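Local coordinates for protein lactaldehyde dehydrogenase (Methanocaldococcus jannaschii, PDB 3PQA) that oxidises lactaldehyde to lactate as a homotetrameric, NAD-preferring aldehyde dehydrogenase serving the biosynthesis of coenzyme F420, at residues Lys57-Ile65 / Ile151-Asn159; Ala81-Arg92 / Pro307-Ile318. All coordinates share one frame; numbering follows the deposited sequence.

Interaction 1 (Lys57-Ile65 / Ile151-Asn159); sequences KRYNILMNI and IAPAIATGN
R58 and L62, one turn apart on segment 57-65 of helix 55-71, meet I155 and A156 at the C-terminal end of helix 145-156. The segments run nearly antiparallel, at 161°, with axes 10.0 Å apart. The L62 and I155 side chains lie alongside one another, pointing in opposite senses: L62 CD2 is 3.9 Å from I155 CG2, while L62 CD1 rests 4.0 Å from A156 CB. The first torsion of I155 puts CG2 anti to the backbone N and leaves CG1 to carry CD1 tip to tip with I65 CD1, at 4.1 Å. In R58, chi1 and chi2 lay CD 3.2 Å from I155 O; the bend at chi3 (-80°) then turns the guanidinium, and NH2 reaches A156 O at 2.9 Å. That hydrogen bond is bent (144°), with NH2 above the carbonyl plane. R58 NE and NH1 make further, weak hydrogen bonds to P54 O and L53 O. The A156 carbonyl belongs to the last turn, closed by a Schellman motif (N159 N to A154 O, G158 N to I155 O). Within the helical layer beside strand 160-165 of the NAD-binding domain, the chemistry implies apolar pairing finished by a cation at a helix C-terminus, where the dipole would probably favour positive charge.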
loop_
_atom_site.group_PDB
_atom_site.type_symbol
_atom_site.label_atom_id
_atom_site.label_comp_id
_atom_site.label_asym_id
_atom_site.label_seq_id
_atom_site.Cartn_x
_atom_site.Cartn_y
_atom_site.Cartn_z
ATOM N N LYS B 57 19.910 0.424 -15.423
ATOM C CA LYS B 57 21.209 1.052 -15.151
ATOM C C LYS B 57 21.409 1.377 -13.661
ATOM O O LYS B 57 22.441 1.026 -13.078
ATOM C CB LYS B 57 21.406 2.297 -16.012
ATOM C CG LYS B 57 22.856 2.766 -16.021
ATOM C CD LYS B 57 23.263 3.323 -17.373
ATOM C CE LYS B 57 23.565 2.229 -18.383
ATOM N NZ LYS B 57 24.366 2.808 -19.498
ATOM N N ARG B 58 20.416 2.023 -13.046
ATOM C CA ARG B 58 20.448 2.271 -11.602
ATOM C C ARG B 58 20.609 0.984 -10.798
ATOM O O ARG B 58 21.435 0.919 -9.876
ATOM C CB ARG B 58 19.205 3.047 -11.151
ATOM C CG ARG B 58 19.269 4.533 -11.437
ATOM C CD ARG B 58 17.927 5.184 -11.179
ATOM N NE ARG B 58 16.997 4.985 -12.292
ATOM C CZ ARG B 58 15.689 5.217 -12.236
ATOM N NH1 ARG B 58 14.938 5.031 -13.321
ATOM N NH2 ARG B 58 15.126 5.638 -11.106
ATOM N N TYR B 59 19.818 -0.034 -11.152
ATOM C CA TYR B 59 19.892 -1.332 -10.501
ATOM C C TYR B 59 21.324 -1.877 -10.604
ATOM O O TYR B 59 21.919 -2.286 -9.596
ATOM C CB TYR B 59 18.876 -2.294 -11.136
ATOM C CG TYR B 59 19.003 -3.723 -10.662
ATOM C CD1 TYR B 59 18.308 -4.171 -9.544
ATOM C CD2 TYR B 59 19.815 -4.630 -11.346
ATOM C CE1 TYR B 59 18.433 -5.496 -9.103
ATOM C CE2 TYR B 59 19.941 -5.947 -10.923
ATOM C CZ TYR B 59 19.249 -6.372 -9.803
ATOM O OH TYR B 59 19.396 -7.674 -9.381
ATOM N N ASN B 60 21.863 -1.875 -11.821
ATOM C CA ASN B 60 23.206 -2.408 -12.049
ATOM C C ASN B 60 24.277 -1.688 -11.251
ATOM O O ASN B 60 25.157 -2.335 -10.664
ATOM C CB ASN B 60 23.556 -2.388 -13.541
ATOM C CG ASN B 60 22.815 -3.459 -14.322
ATOM O OD1 ASN B 60 22.349 -4.446 -13.746
ATOM N ND2 ASN B 60 22.699 -3.267 -15.642
ATOM N N ILE B 61 24.196 -0.357 -11.222
ATOM C CA ILE B 61 25.158 0.476 -10.481
ATOM C C ILE B 61 25.095 0.153 -8.996
ATOM O O ILE B 61 26.122 -0.062 -8.347
ATOM C CB ILE B 61 24.905 1.979 -10.698
ATOM C CG1 ILE B 61 25.303 2.388 -12.116
ATOM C CG2 ILE B 61 25.685 2.818 -9.670
ATOM C CD1 ILE B 61 24.727 3.722 -12.533
ATOM N N LEU B 62 23.876 0.086 -8.464
ATOM C CA LEU B 62 23.696 -0.224 -7.037
ATOM C C LEU B 62 24.240 -1.631 -6.682
ATOM O O LEU B 62 24.946 -1.802 -5.683
ATOM C CB LEU B 62 22.223 -0.053 -6.628
ATOM C CG LEU B 62 21.777 1.423 -6.677
ATOM C CD1 LEU B 62 20.254 1.566 -6.663
ATOM C CD2 LEU B 62 22.414 2.266 -5.554
ATOM N N MET B 63 23.920 -2.626 -7.515
ATOM C CA MET B 63 24.403 -3.983 -7.293
ATOM C C MET B 63 25.922 -4.075 -7.382
ATOM O O MET B 63 26.547 -4.801 -6.599
ATOM C CB MET B 63 23.736 -4.979 -8.247
ATOM C CG MET B 63 22.259 -5.236 -7.921
ATOM S SD MET B 63 21.944 -5.841 -6.242
ATOM C CE MET B 63 22.687 -7.452 -6.283
ATOM N N ASN B 64 26.510 -3.319 -8.302
ATOM C CA ASN B 64 27.959 -3.349 -8.454
ATOM C C ASN B 64 28.672 -2.669 -7.298
ATOM O O ASN B 64 29.724 -3.112 -6.888
ATOM C CB ASN B 64 28.417 -2.785 -9.798
ATOM C CG ASN B 64 29.912 -3.000 -10.038
ATOM O OD1 ASN B 64 30.689 -2.077 -9.934
ATOM N ND2 ASN B 64 30.300 -4.230 -10.346
ATOM N N ILE B 65 28.078 -1.616 -6.754
ATOM C CA ILE B 65 28.622 -0.990 -5.547
ATOM C C ILE B 65 28.621 -2.019 -4.418
ATOM O O ILE B 65 29.644 -2.204 -3.729
ATOM C CB ILE B 65 27.849 0.295 -5.168
ATOM C CG1 ILE B 65 28.174 1.416 -6.173
ATOM C CG2 ILE B 65 28.194 0.738 -3.748
ATOM C CD1 ILE B 65 27.242 2.599 -6.126
ATOM N N ILE B 151 23.284 7.793 -0.064
ATOM C CA ILE B 151 23.704 7.550 -1.449
ATOM C C ILE B 151 22.823 6.545 -2.193
ATOM O O ILE B 151 22.393 6.825 -3.321
ATOM C CB ILE B 151 25.194 7.115 -1.528
ATOM C CG1 ILE B 151 26.086 8.221 -0.950
ATOM C CG2 ILE B 151 25.607 6.792 -2.984
ATOM C CD1 ILE B 151 27.529 7.779 -0.718
ATOM N N ALA B 152 22.586 5.382 -1.584
ATOM C CA ALA B 152 21.823 4.331 -2.260
ATOM C C ALA B 152 20.402 4.805 -2.674
ATOM O O ALA B 152 20.040 4.709 -3.865
ATOM C CB ALA B 152 21.776 3.063 -1.412
ATOM N N PRO B 153 19.609 5.354 -1.726
ATOM C CA PRO B 153 18.302 5.900 -2.165
ATOM C C PRO B 153 18.383 7.075 -3.150
ATOM O O PRO B 153 17.515 7.197 -4.018
ATOM C CB PRO B 153 17.615 6.325 -0.864
ATOM C CG PRO B 153 18.697 6.428 0.153
ATOM C CD PRO B 153 19.824 5.526 -0.271
ATOM N N ALA B 154 19.405 7.934 -3.026
ATOM C CA ALA B 154 19.588 9.041 -3.970
ATOM C C ALA B 154 19.812 8.569 -5.403
ATOM O O ALA B 154 19.189 9.087 -6.338
ATOM C CB ALA B 154 20.733 9.953 -3.518
ATOM N N ILE B 155 20.705 7.593 -5.579
ATOM C CA ILE B 155 20.945 6.988 -6.891
ATOM C C ILE B 155 19.661 6.314 -7.411
ATOM O O ILE B 155 19.246 6.510 -8.562
ATOM C CB ILE B 155 22.127 5.982 -6.861
ATOM C CG1 ILE B 155 23.455 6.709 -6.597
ATOM C CG2 ILE B 155 22.220 5.183 -8.180
ATOM C CD1 ILE B 155 24.625 5.757 -6.400
ATOM N N ALA B 156 19.016 5.555 -6.529
ATOM C CA ALA B 156 17.784 4.853 -6.888
ATOM C C ALA B 156 16.682 5.761 -7.433
ATOM O O ALA B 156 15.880 5.320 -8.273
ATOM C CB ALA B 156 17.269 4.064 -5.692
ATOM N N THR B 157 16.638 7.000 -6.940
ATOM C CA THR B 157 15.588 7.964 -7.298
ATOM C C THR B 157 16.034 8.992 -8.359
ATOM O O THR B 157 15.313 9.950 -8.638
ATOM C CB THR B 157 15.009 8.657 -6.030
ATOM O OG1 THR B 157 16.078 9.185 -5.227
ATOM C CG2 THR B 157 14.214 7.662 -5.205
ATOM N N GLY B 158 17.219 8.795 -8.944
ATOM C CA GLY B 158 17.661 9.610 -10.096
ATOM C C GLY B 158 18.219 10.986 -9.779
ATOM O O GLY B 158 18.171 11.883 -10.619
ATOM N N ASN B 159 18.770 11.132 -8.578
ATOM C CA ASN B 159 19.363 12.373 -8.112
ATOM C C ASN B 159 20.857 12.433 -8.348
ATOM O O ASN B 159 21.540 11.429 -8.265
ATOM C CB ASN B 159 19.137 12.535 -6.617
ATOM C CG ASN B 159 17.685 12.668 -6.268
ATOM O OD1 ASN B 159 17.077 13.705 -6.509
ATOM N ND2 ASN B 159 17.117 11.624 -5.689
#

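Interaction 2 (Ala81-Arg92 / Pro307-Ile318); sequences AIDAGKPIKQAR and PLDEKTDVGPLI
An extended R92 (chi2 -174°, chi3 -179°) meets an E310 folded at chi2 (-71°); the two side chains cross at about a right angle. Their flat groups are nearly coplanar. R92 grips the carboxylate end-on, NH1 to OE1 at 2.9 Å and NH2 to OE2 at 2.8 Å, both bonds almost straight and both using syn lone pairs. I88 CG1 lies over one face of the guanidinium, toward its rim, and E74 takes NE in a second salt bridge, which together would restrict its rotation. K89, bent at chi3, brings NZ to E310 O in a weak hydrogen bond.

Nearer the turn between the helices, the contact depends on backbone. I88 N donates to P307 O at 2.8 Å, and P87 CA makes a CH...O contact with the same oxygen. The P307 ring packs against carbonyls, its CB 3.6 Å from G85 O, while L308 CD2 reaches A81 CB at 3.8 Å. G85 has positive phi and lies close to P316, whose CD is 3.6 Å from G85 O. Waters bridge P316 O to A84 O and to G85 O, and two others join Q90 NE2 to T312 O and D313 O; Q90 OE1 is held by Y270 N.

Segment 307-318 lies in the loop between helices 288-300 and 320-335 of the catalytic domain, whose sheet includes strand 278-284. It runs along the junction of helices 73-84 and 88-111 of the NAD-binding domain, with I82 also touching I25 of strand 24-28 and L317 packing on helix 320-335.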
loop_
_atom_site.group_PDB
_atom_site.type_symbol
_atom_site.label_atom_id
_atom_site.label_comp_id
_atom_site.label_asym_id
_atom_site.label_seq_id
_atom_site.Cartn_x
_atom_site.Cartn_y
_atom_site.Cartn_z
ATOM N N ALA B 81 38.280 0.668 11.788
ATOM C CA ALA B 81 39.001 0.469 13.045
ATOM C C ALA B 81 40.042 1.559 13.251
ATOM O O ALA B 81 40.107 2.176 14.317
ATOM C CB ALA B 81 39.653 -0.905 13.073
ATOM N N ILE B 82 40.839 1.805 12.217
ATOM C CA ILE B 82 41.953 2.743 12.290
ATOM C C ILE B 82 41.496 4.206 12.326
ATOM O O ILE B 82 42.022 5.004 13.104
ATOM C CB ILE B 82 42.965 2.469 11.127
ATOM C CG1 ILE B 82 43.656 1.117 11.349
ATOM C CG2 ILE B 82 44.002 3.582 11.000
ATOM C CD1 ILE B 82 44.318 0.532 10.095
ATOM N N ASP B 83 40.505 4.546 11.501
ATOM C CA ASP B 83 40.094 5.937 11.294
ATOM C C ASP B 83 38.996 6.370 12.267
ATOM O O ASP B 83 39.059 7.461 12.833
ATOM C CB ASP B 83 39.654 6.118 9.825
ATOM C CG ASP B 83 39.390 7.567 9.436
ATOM O OD1 ASP B 83 39.822 8.500 10.132
ATOM O OD2 ASP B 83 38.736 7.771 8.382
ATOM N N ALA B 84 37.991 5.516 12.448
ATOM C CA ALA B 84 36.863 5.822 13.323
ATOM C C ALA B 84 37.045 5.273 14.739
ATOM O O ALA B 84 36.239 5.555 15.622
ATOM C CB ALA B 84 35.543 5.301 12.701
ATOM N N GLY B 85 38.103 4.495 14.951
ATOM C CA GLY B 85 38.336 3.859 16.254
ATOM C C GLY B 85 37.353 2.755 16.588
ATOM O O GLY B 85 37.145 2.435 17.754
ATOM N N LYS B 86 36.749 2.164 15.558
ATOM C CA LYS B 86 35.670 1.199 15.747
ATOM C C LYS B 86 36.222 -0.204 15.903
ATOM O O LYS B 86 36.912 -0.691 15.017
ATOM C CB LYS B 86 34.701 1.258 14.557
ATOM C CG LYS B 86 33.529 0.278 14.686
ATOM C CD LYS B 86 32.456 0.549 13.627
ATOM C CE LYS B 86 31.832 1.911 13.853
ATOM N NZ LYS B 86 30.465 2.022 13.273
ATOM N N PRO B 87 35.935 -0.871 17.040
ATOM C CA PRO B 87 36.400 -2.250 17.193
ATOM C C PRO B 87 36.134 -3.076 15.940
ATOM O O PRO B 87 35.044 -2.973 15.333
ATOM C CB PRO B 87 35.593 -2.747 18.385
ATOM C CG PRO B 87 35.479 -1.511 19.228
ATOM C CD PRO B 87 35.177 -0.430 18.225
ATOM N N ILE B 88 37.143 -3.849 15.542
ATOM C CA ILE B 88 37.126 -4.560 14.252
ATOM C C ILE B 88 35.895 -5.452 14.051
ATOM O O ILE B 88 35.315 -5.461 12.965
ATOM C CB ILE B 88 38.476 -5.316 13.967
ATOM C CG1 ILE B 88 38.512 -5.871 12.537
ATOM C CG2 ILE B 88 38.725 -6.420 14.995
ATOM C CD1 ILE B 88 38.706 -4.819 11.447
ATOM N N LYS B 89 35.465 -6.152 15.104
ATOM C CA LYS B 89 34.232 -6.954 15.019
ATOM C C LYS B 89 32.984 -6.119 14.671
ATOM O O LYS B 89 32.143 -6.545 13.874
ATOM C CB LYS B 89 34.020 -7.751 16.306
ATOM C CG LYS B 89 35.017 -8.907 16.484
ATOM C CD LYS B 89 34.701 -9.767 17.712
ATOM C CE LYS B 89 34.785 -8.949 19.002
ATOM N NZ LYS B 89 34.980 -9.810 20.206
ATOM N N GLN B 90 32.877 -4.931 15.265
ATOM C CA GLN B 90 31.792 -3.992 14.965
ATOM C C GLN B 90 31.943 -3.349 13.588
ATOM O O GLN B 90 30.945 -3.061 12.911
ATOM C CB GLN B 90 31.707 -2.916 16.041
ATOM C CG GLN B 90 31.302 -3.445 17.415
ATOM C CD GLN B 90 31.417 -2.382 18.476
ATOM O OE1 GLN B 90 30.979 -1.241 18.283
ATOM N NE2 GLN B 90 32.017 -2.743 19.612
ATOM N N ALA B 91 33.189 -3.124 13.174
ATOM C CA ALA B 91 33.471 -2.600 11.840
ATOM C C ALA B 91 32.958 -3.548 10.756
ATOM O O ALA B 91 32.376 -3.101 9.760
ATOM C CB ALA B 91 34.952 -2.335 11.676
ATOM N N ARG B 92 33.160 -4.848 10.962
ATOM C CA ARG B 92 32.726 -5.864 9.991
ATOM C C ARG B 92 31.213 -5.856 9.821
ATOM O O ARG B 92 30.705 -5.929 8.693
ATOM C CB ARG B 92 33.205 -7.273 10.381
ATOM C CG ARG B 92 34.713 -7.423 10.343
ATOM C CD ARG B 92 35.191 -8.851 10.580
ATOM N NE ARG B 92 36.654 -8.873 10.534
ATOM C CZ ARG B 92 37.449 -9.160 11.565
ATOM N NH1 ARG B 92 36.948 -9.508 12.741
ATOM N NH2 ARG B 92 38.766 -9.121 11.402
ATOM N N PRO B 307 41.215 -0.887 18.869
ATOM C CA PRO B 307 40.112 -1.376 18.032
ATOM C C PRO B 307 40.536 -2.439 17.021
ATOM O O PRO B 307 39.685 -3.200 16.552
ATOM C CB PRO B 307 39.603 -0.120 17.311
ATOM C CG PRO B 307 40.446 0.993 17.698
ATOM C CD PRO B 307 41.378 0.576 18.790
ATOM N N LEU B 308 41.834 -2.502 16.703
ATOM C CA LEU B 308 42.344 -3.532 15.781
ATOM C C LEU B 308 42.429 -4.926 16.403
ATOM O O LEU B 308 42.513 -5.922 15.684
ATOM C CB LEU B 308 43.703 -3.129 15.194
ATOM C CG LEU B 308 43.693 -2.175 13.996
ATOM C CD1 LEU B 308 45.112 -1.770 13.635
ATOM C CD2 LEU B 308 42.968 -2.787 12.776
ATOM N N ASP B 309 42.424 -4.987 17.738
ATOM C CA ASP B 309 42.466 -6.261 18.461
ATOM C C ASP B 309 41.106 -6.935 18.375
ATOM O O ASP B 309 40.075 -6.324 18.684
ATOM C CB ASP B 309 42.867 -6.042 19.924
ATOM C CG ASP B 309 43.339 -7.320 20.623
ATOM O OD1 ASP B 309 42.745 -8.403 20.425
ATOM O OD2 ASP B 309 44.308 -7.228 21.411
ATOM N N GLU B 310 41.114 -8.196 17.954
ATOM C CA GLU B 310 39.895 -8.993 17.827
ATOM C C GLU B 310 39.156 -9.115 19.165
ATOM O O GLU B 310 37.947 -9.329 19.196
ATOM C CB GLU B 310 40.209 -10.389 17.272
ATOM C CG GLU B 310 40.838 -10.430 15.872
ATOM C CD GLU B 310 39.868 -10.046 14.752
ATOM O OE1 GLU B 310 38.639 -10.183 14.937
ATOM O OE2 GLU B 310 40.342 -9.595 13.689
ATOM N N LYS B 311 39.887 -8.968 20.267
ATOM C CA LYS B 311 39.295 -9.126 21.594
ATOM C C LYS B 311 38.639 -7.846 22.140
ATOM O O LYS B 311 37.913 -7.901 23.140
ATOM C CB LYS B 311 40.338 -9.635 22.603
ATOM C CG LYS B 311 41.110 -10.888 22.189
ATOM C CD LYS B 311 41.874 -11.433 23.399
ATOM C CE LYS B 311 43.172 -12.140 23.019
ATOM N NZ LYS B 311 42.930 -13.483 22.405
ATOM N N THR B 312 38.899 -6.707 21.501
ATOM C CA THR B 312 38.450 -5.416 22.031
ATOM C C THR B 312 36.926 -5.254 21.954
ATOM O O THR B 312 36.318 -5.465 20.898
ATOM C CB THR B 312 39.166 -4.238 21.341
ATOM O OG1 THR B 312 40.559 -4.248 21.696
ATOM C CG2 THR B 312 38.561 -2.909 21.763
ATOM N N ASP B 313 36.322 -4.896 23.083
ATOM C CA ASP B 313 34.886 -4.619 23.145
ATOM C C ASP B 313 34.615 -3.136 22.972
ATOM O O ASP B 313 33.630 -2.763 22.345
ATOM C CB ASP B 313 34.306 -5.064 24.487
ATOM C CG ASP B 313 34.355 -6.563 24.678
ATOM O OD1 ASP B 313 33.914 -7.303 23.772
ATOM O OD2 ASP B 313 34.821 -6.999 25.746
ATOM N N VAL B 314 35.492 -2.303 23.542
ATOM C CA VAL B 314 35.325 -0.845 23.569
ATOM C C VAL B 314 36.615 -0.140 23.146
ATOM O O VAL B 314 37.653 -0.281 23.806
ATOM C CB VAL B 314 34.932 -0.342 24.998
ATOM C CG1 VAL B 314 34.728 1.184 25.015
ATOM C CG2 VAL B 314 33.696 -1.059 25.490
ATOM N N GLY B 315 36.543 0.605 22.045
ATOM C CA GLY B 315 37.668 1.423 21.589
ATOM C C GLY B 315 37.584 2.856 22.094
ATOM O O GLY B 315 36.765 3.173 22.971
ATOM N N PRO B 316 38.424 3.743 21.543
ATOM C CA PRO B 316 38.449 5.124 22.007
ATOM C C PRO B 316 37.267 5.963 21.496
ATOM O O PRO B 316 36.591 5.576 20.528
ATOM C CB PRO B 316 39.734 5.655 21.385
ATOM C CG PRO B 316 39.806 4.921 20.067
ATOM C CD PRO B 316 39.318 3.531 20.386
ATOM N N LEU B 317 37.040 7.098 22.150
ATOM C CA LEU B 317 36.188 8.151 21.605
ATOM C C LEU B 317 36.888 8.810 20.414
ATOM O O LEU B 317 38.096 8.645 20.221
ATOM C CB LEU B 317 35.838 9.180 22.683
ATOM C CG LEU B 317 35.088 8.628 23.904
ATOM C CD1 LEU B 317 34.793 9.743 24.889
ATOM C CD2 LEU B 317 33.789 7.938 23.470
ATOM N N ILE B 318 36.129 9.556 19.615
ATOM C CA ILE B 318 36.622 10.009 18.315
ATOM C C ILE B 318 37.730 11.064 18.406
ATOM O O ILE B 318 38.460 11.271 17.437
ATOM C CB ILE B 318 35.473 10.528 17.425
ATOM C CG1 ILE B 318 35.919 10.591 15.953
ATOM C CG2 ILE B 318 34.988 11.889 17.937
ATOM C CD1 ILE B 318 36.348 9.231 15.340
HETATM O O HOH W 1 35.925 6.697 18.120
HETATM O O HOH W 2 35.268 3.326 19.705
HETATM O O HOH W 3 37.067 -5.890 18.003
HETATM O O HOH W 4 32.884 -7.345 21.343
HETATM O O HOH W 5 32.211 -0.626 21.833
HETATM O O HOH W 6 33.579 -5.281 19.550
#

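Overall arrangement
The centres of the two interactions are 30 Å apart and their nearest atoms about 13 Å, so they do not touch. Along the chain their segments alternate, in the order 57-65, 81-92, 151-159, 307-318. Helix 55-71 is followed directly by helix 73-84. Helix 88-111 connects them further: its start belongs to interaction 2, while F102 and V109 touch I65, A152 and A156 of interaction 1. Interaction 1 packs within the helical layer, away from the annotated sites. Interaction 2 ties the turn between helices 73-84 and 88-111 to a loop 215 residues on, linking sequence-distant parts near the probable active site: K86 is about 11 Å, side chain to side chain, from C275, the active-site cysteine inferred by similarity.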